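Local coordinates for NALP (Neisseria meningitidis, PDB 1UYN), which forms the outer-membrane beta-barrel translocator domain of an autotransporter, a hydrophilic pore through which the secreted protease passenger reaches the bacterial surface, at residues Thr12-Gln25 and Trp95-Ser108. Numbering follows the deposited sequence.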
loop_
_atom_site.group_PDB
_atom_site.type_symbol
_atom_site.label_atom_id
_atom_site.label_comp_id
_atom_site.label_asym_id
_atom_site.label_seq_id
_atom_site.Cartn_x
_atom_site.Cartn_y
_atom_site.Cartn_z
ATOM N N THR A 12 -13.000 -2.577 18.948
ATOM C CA THR A 12 -11.683 -2.292 18.390
ATOM C C THR A 12 -11.571 -2.868 16.992
ATOM O O THR A 12 -10.618 -2.521 16.265
ATOM C CB THR A 12 -10.577 -2.953 19.203
ATOM O OG1 THR A 12 -10.855 -4.356 19.299
ATOM C CG2 THR A 12 -10.498 -2.424 20.627
ATOM N N VAL A 13 -12.500 -3.763 16.633
ATOM C CA VAL A 13 -12.467 -4.422 15.333
ATOM C C VAL A 13 -12.688 -3.460 14.174
ATOM O O VAL A 13 -12.053 -3.607 13.120
ATOM C CB VAL A 13 -13.427 -5.640 15.235
ATOM C CG1 VAL A 13 -14.935 -5.218 15.181
ATOM C CG2 VAL A 13 -13.050 -6.487 14.044
ATOM N N TYR A 14 -13.510 -2.447 14.359
ATOM C CA TYR A 14 -13.605 -1.442 13.330
ATOM C C TYR A 14 -12.331 -0.600 13.182
ATOM O O TYR A 14 -11.903 -0.360 12.073
ATOM C CB TYR A 14 -14.812 -0.577 13.542
ATOM C CG TYR A 14 -16.053 -1.373 13.462
ATOM C CD1 TYR A 14 -16.651 -1.591 12.265
ATOM C CD2 TYR A 14 -16.630 -1.926 14.602
ATOM C CE1 TYR A 14 -17.799 -2.365 12.182
ATOM C CE2 TYR A 14 -17.786 -2.686 14.529
ATOM C CZ TYR A 14 -18.349 -2.902 13.316
ATOM O OH TYR A 14 -19.473 -3.639 13.189
ATOM N N ALA A 15 -11.733 -0.142 14.282
ATOM C CA ALA A 15 -10.476 0.628 14.209
ATOM C C ALA A 15 -9.376 -0.161 13.518
ATOM O O ALA A 15 -8.671 0.361 12.690
ATOM C CB ALA A 15 -9.988 1.028 15.602
ATOM N N ASP A 16 -9.256 -1.425 13.891
ATOM C CA ASP A 16 -8.208 -2.308 13.445
ATOM C C ASP A 16 -8.298 -2.676 11.987
ATOM O O ASP A 16 -7.274 -2.774 11.308
ATOM C CB ASP A 16 -8.279 -3.599 14.271
ATOM C CG ASP A 16 -7.826 -3.402 15.704
ATOM O OD1 ASP A 16 -7.273 -2.332 15.997
ATOM O OD2 ASP A 16 -7.988 -4.243 16.620
ATOM N N SER A 17 -9.503 -2.953 11.512
ATOM C CA SER A 17 -9.710 -3.268 10.090
ATOM C C SER A 17 -9.426 -2.048 9.241
ATOM O O SER A 17 -8.668 -2.120 8.269
ATOM C CB SER A 17 -11.103 -3.777 9.819
ATOM O OG SER A 17 -12.080 -2.976 10.457
ATOM N N THR A 18 -9.956 -0.894 9.633
ATOM C CA THR A 18 -9.591 0.341 8.931
ATOM C C THR A 18 -8.088 0.554 8.895
ATOM O O THR A 18 -7.527 0.826 7.847
ATOM C CB THR A 18 -10.227 1.550 9.565
ATOM O OG1 THR A 18 -11.643 1.372 9.621
ATOM C CG2 THR A 18 -10.020 2.752 8.671
ATOM N N ALA A 19 -7.444 0.437 10.043
ATOM C CA ALA A 19 -5.973 0.509 10.125
ATOM C C ALA A 19 -5.277 -0.478 9.163
ATOM O O ALA A 19 -4.290 -0.119 8.507
ATOM C CB ALA A 19 -5.525 0.216 11.547
ATOM N N ALA A 20 -5.780 -1.720 9.114
ATOM C CA ALA A 20 -5.230 -2.747 8.224
ATOM C C ALA A 20 -5.348 -2.365 6.758
ATOM O O ALA A 20 -4.462 -2.657 5.982
ATOM C CB ALA A 20 -5.907 -4.087 8.460
ATOM N N HIS A 21 -6.439 -1.693 6.399
ATOM C CA HIS A 21 -6.651 -1.227 5.031
ATOM C C HIS A 21 -5.683 -0.087 4.646
ATOM O O HIS A 21 -5.016 -0.157 3.604
ATOM C CB HIS A 21 -8.088 -0.758 4.814
ATOM C CG HIS A 21 -8.299 -0.113 3.488
ATOM N ND1 HIS A 21 -8.226 -0.809 2.307
ATOM C CD2 HIS A 21 -8.504 1.176 3.146
ATOM C CE1 HIS A 21 -8.425 0.015 1.296
ATOM N NE2 HIS A 21 -8.597 1.229 1.778
ATOM N N ALA A 22 -5.629 0.957 5.471
ATOM C CA ALA A 22 -4.650 2.050 5.287
ATOM C C ALA A 22 -3.209 1.577 5.099
ATOM O O ALA A 22 -2.418 2.173 4.354
ATOM C CB ALA A 22 -4.698 3.032 6.474
ATOM N N ASP A 23 -2.865 0.532 5.838
ATOM C CA ASP A 23 -1.504 0.015 5.885
ATOM C C ASP A 23 -1.244 -0.687 4.564
ATOM O O ASP A 23 -0.212 -0.487 3.943
ATOM C CB ASP A 23 -1.404 -0.937 7.046
ATOM C CG ASP A 23 -0.020 -1.441 7.269
ATOM O OD1 ASP A 23 0.814 -0.675 7.765
ATOM O OD2 ASP A 23 0.307 -2.609 7.043
ATOM N N MET A 24 -2.215 -1.470 4.109
ATOM C CA MET A 24 -2.129 -2.099 2.801
ATOM C C MET A 24 -2.052 -1.101 1.695
ATOM O O MET A 24 -1.303 -1.309 0.752
ATOM C CB MET A 24 -3.299 -3.050 2.551
ATOM C CG MET A 24 -2.923 -4.510 2.831
ATOM S SD MET A 24 -4.311 -5.573 3.098
ATOM C CE MET A 24 -3.677 -6.574 4.386
ATOM N N GLN A 25 -2.841 -0.042 1.802
ATOM C CA GLN A 25 -2.884 1.055 0.843
ATOM C C GLN A 25 -1.546 1.757 0.685
ATOM O O GLN A 25 -1.234 2.213 -0.397
ATOM C CB GLN A 25 -3.919 2.093 1.245
ATOM C CG GLN A 25 -4.335 3.001 0.128
ATOM C CD GLN A 25 -5.414 2.404 -0.777
ATOM O OE1 GLN A 25 -5.483 1.187 -0.946
ATOM N NE2 GLN A 25 -6.231 3.275 -1.408
ATOM N N TRP A 95 -9.276 -9.114 8.059
ATOM C CA TRP A 95 -8.672 -8.844 9.339
ATOM C C TRP A 95 -9.400 -9.699 10.441
ATOM O O TRP A 95 -10.613 -9.704 10.564
ATOM C CB TRP A 95 -8.731 -7.349 9.632
ATOM C CG TRP A 95 -8.463 -7.076 11.081
ATOM C CD1 TRP A 95 -9.391 -6.980 12.066
ATOM C CD2 TRP A 95 -7.182 -6.973 11.719
ATOM N NE1 TRP A 95 -8.770 -6.783 13.271
ATOM C CE2 TRP A 95 -7.414 -6.766 13.089
ATOM C CE3 TRP A 95 -5.856 -7.020 11.263
ATOM C CZ2 TRP A 95 -6.384 -6.624 14.020
ATOM C CZ3 TRP A 95 -4.818 -6.870 12.194
ATOM C CH2 TRP A 95 -5.093 -6.684 13.557
ATOM N N SER A 96 -8.612 -10.403 11.241
ATOM C CA SER A 96 -9.118 -11.306 12.273
ATOM C C SER A 96 -8.648 -10.880 13.637
ATOM O O SER A 96 -7.598 -10.304 13.759
ATOM C CB SER A 96 -8.601 -12.724 12.036
ATOM O OG SER A 96 -9.590 -13.455 11.390
ATOM N N GLU A 97 -9.410 -11.245 14.652
ATOM C CA GLU A 97 -9.158 -10.887 16.046
ATOM C C GLU A 97 -9.833 -11.946 16.901
ATOM O O GLU A 97 -10.600 -12.764 16.376
ATOM C CB GLU A 97 -9.865 -9.595 16.367
ATOM C CG GLU A 97 -9.064 -8.355 16.141
ATOM C CD GLU A 97 -9.886 -7.101 16.402
ATOM O OE1 GLU A 97 -10.856 -7.169 17.172
ATOM O OE2 GLU A 97 -9.559 -6.039 15.835
ATOM N N ASN A 98 -9.607 -11.922 18.212
ATOM C CA ASN A 98 -10.472 -12.677 19.083
ATOM C C ASN A 98 -11.869 -12.088 18.831
ATOM O O ASN A 98 -12.049 -10.846 18.780
ATOM C CB ASN A 98 -10.063 -12.572 20.570
ATOM C CG ASN A 98 -11.060 -13.307 21.520
ATOM O OD1 ASN A 98 -11.228 -14.549 21.437
ATOM N ND2 ASN A 98 -11.730 -12.540 22.414
ATOM N N SER A 99 -12.841 -12.970 18.601
ATOM C CA SER A 99 -14.240 -12.581 18.690
ATOM C C SER A 99 -14.874 -11.998 17.433
ATOM O O SER A 99 -16.080 -11.702 17.445
ATOM C CB SER A 99 -14.436 -11.565 19.846
ATOM O OG SER A 99 -14.707 -12.240 21.057
ATOM N N ALA A 100 -14.094 -11.812 16.370
ATOM C CA ALA A 100 -14.510 -10.919 15.285
ATOM C C ALA A 100 -13.582 -10.953 14.095
ATOM O O ALA A 100 -12.362 -11.007 14.240
ATOM C CB ALA A 100 -14.577 -9.466 15.788
ATOM N N ASN A 101 -14.157 -10.854 12.909
ATOM C CA ASN A 101 -13.359 -10.622 11.746
ATOM C C ASN A 101 -14.054 -9.716 10.741
ATOM O O ASN A 101 -15.191 -9.356 10.938
ATOM C CB ASN A 101 -12.932 -11.945 11.158
ATOM C CG ASN A 101 -14.066 -12.748 10.713
ATOM O OD1 ASN A 101 -14.132 -13.932 11.015
ATOM N ND2 ASN A 101 -14.985 -12.129 9.982
ATOM N N ALA A 102 -13.335 -9.344 9.688
ATOM C CA ALA A 102 -13.675 -8.211 8.860
ATOM C C ALA A 102 -13.203 -8.444 7.460
ATOM O O ALA A 102 -12.096 -8.861 7.273
ATOM C CB ALA A 102 -13.005 -7.004 9.392
ATOM N N LYS A 103 -14.010 -8.157 6.467
ATOM C CA LYS A 103 -13.494 -8.132 5.114
ATOM C C LYS A 103 -13.694 -6.743 4.497
ATOM O O LYS A 103 -14.790 -6.173 4.535
ATOM C CB LYS A 103 -14.100 -9.263 4.262
ATOM C CG LYS A 103 -15.397 -8.914 3.510
ATOM C CD LYS A 103 -16.007 -10.113 2.690
ATOM C CE LYS A 103 -17.042 -9.665 1.560
ATOM N NZ LYS A 103 -18.293 -8.990 2.024
ATOM N N THR A 104 -12.596 -6.222 3.937
ATOM C CA THR A 104 -12.511 -4.954 3.251
ATOM C C THR A 104 -12.461 -5.152 1.741
ATOM O O THR A 104 -11.556 -5.824 1.203
ATOM C CB THR A 104 -11.203 -4.221 3.654
ATOM O OG1 THR A 104 -11.086 -4.089 5.088
ATOM C CG2 THR A 104 -11.208 -2.779 3.153
ATOM N N ASP A 105 -13.377 -4.493 1.047
ATOM C CA ASP A 105 -13.289 -4.330 -0.382
ATOM C C ASP A 105 -12.874 -2.954 -0.720
ATOM O O ASP A 105 -13.323 -1.997 -0.107
ATOM C CB ASP A 105 -14.643 -4.565 -0.999
ATOM C CG ASP A 105 -15.020 -5.947 -0.919
ATOM O OD1 ASP A 105 -14.142 -6.832 -0.740
ATOM O OD2 ASP A 105 -16.177 -6.262 -1.025
ATOM N N SER A 106 -12.043 -2.811 -1.733
ATOM C CA SER A 106 -11.591 -1.461 -2.033
ATOM C C SER A 106 -11.371 -1.191 -3.484
ATOM O O SER A 106 -11.053 -2.076 -4.294
ATOM C CB SER A 106 -10.351 -1.136 -1.229
ATOM O OG SER A 106 -9.327 -2.098 -1.479
ATOM N N ILE A 107 -11.637 0.049 -3.835
ATOM C CA ILE A 107 -11.404 0.501 -5.197
ATOM C C ILE A 107 -10.667 1.788 -5.138
ATOM O O ILE A 107 -11.129 2.731 -4.549
ATOM C CB ILE A 107 -12.702 0.606 -6.008
ATOM C CG1 ILE A 107 -13.276 -0.815 -6.162
ATOM C CG2 ILE A 107 -12.403 1.212 -7.386
ATOM C CD1 ILE A 107 -14.658 -0.928 -6.867
ATOM N N SER A 108 -9.528 1.809 -5.814
ATOM C CA SER A 108 -8.594 2.903 -5.705
ATOM C C SER A 108 -7.970 3.232 -7.018
ATOM O O SER A 108 -7.583 2.331 -7.782
ATOM C CB SER A 108 -7.468 2.522 -4.750
ATOM O OG SER A 108 -7.968 2.189 -3.482
#
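Asp16 lies over one face of the Trp95 indole. Its CB sits 3.4 Å from Trp95 NE1, offset toward the rim of the ring. Ser17 N lies over the same face, while Val13 CG2 comes in at the edge. Trp95 CG is anti to the backbone N (chi1 165°), which carries the ring inward to the helix. Its NE1 donates to Glu97 OE2 over 2.8 Å. That oxygen lies in the indole plane, but the N-H reaches it from above the carboxylate plane. The Glu97 side chain also crosses Val13, with Val13 CB 3.6 Å from Glu97 OE1. Val13 CG2 packs on Ala100 CB at 3.8 Å, and Ser17 CB meets Ala102 CB at the same distance. This close packing joins helix 12-34, inside the barrel, to the inner wall formed by strands 82-97 and 100-117.

The looser side is at Thr12 and the turn. Thr12 OG1 stays 3.5 Å from Glu97 OE1, and the type II turn from Glu97 to Ala100 carries the exposed Asn98 and Ser99.

Farther along the helix, Thr104 and Ser106 meet the imidazole of His21 obliquely. Thr104 CG2 touches His21 ND1, and Ser106 CB approaches His21 CE1. Thr104 OG1 is hydrogen-bonded to Asn134 instead. Gln25 is bent at chi2, and its NE2 gives a nearly straight bond, 2.9 Å and 169°, to Ser108 OG. Gln25 OE1 is hydrogen-bonded to Arg28.

The helix lies inside the barrel, against its inner wall, through mixed polar and apolar contacts, consistent with a hydrophilic pore. The bond from Gln25 ties helix to strand directly. The bond from Trp95 to Glu97 stays within the hairpin and links two side chains that both pack on the helix. The contact thus combines polar bonds with apolar packing.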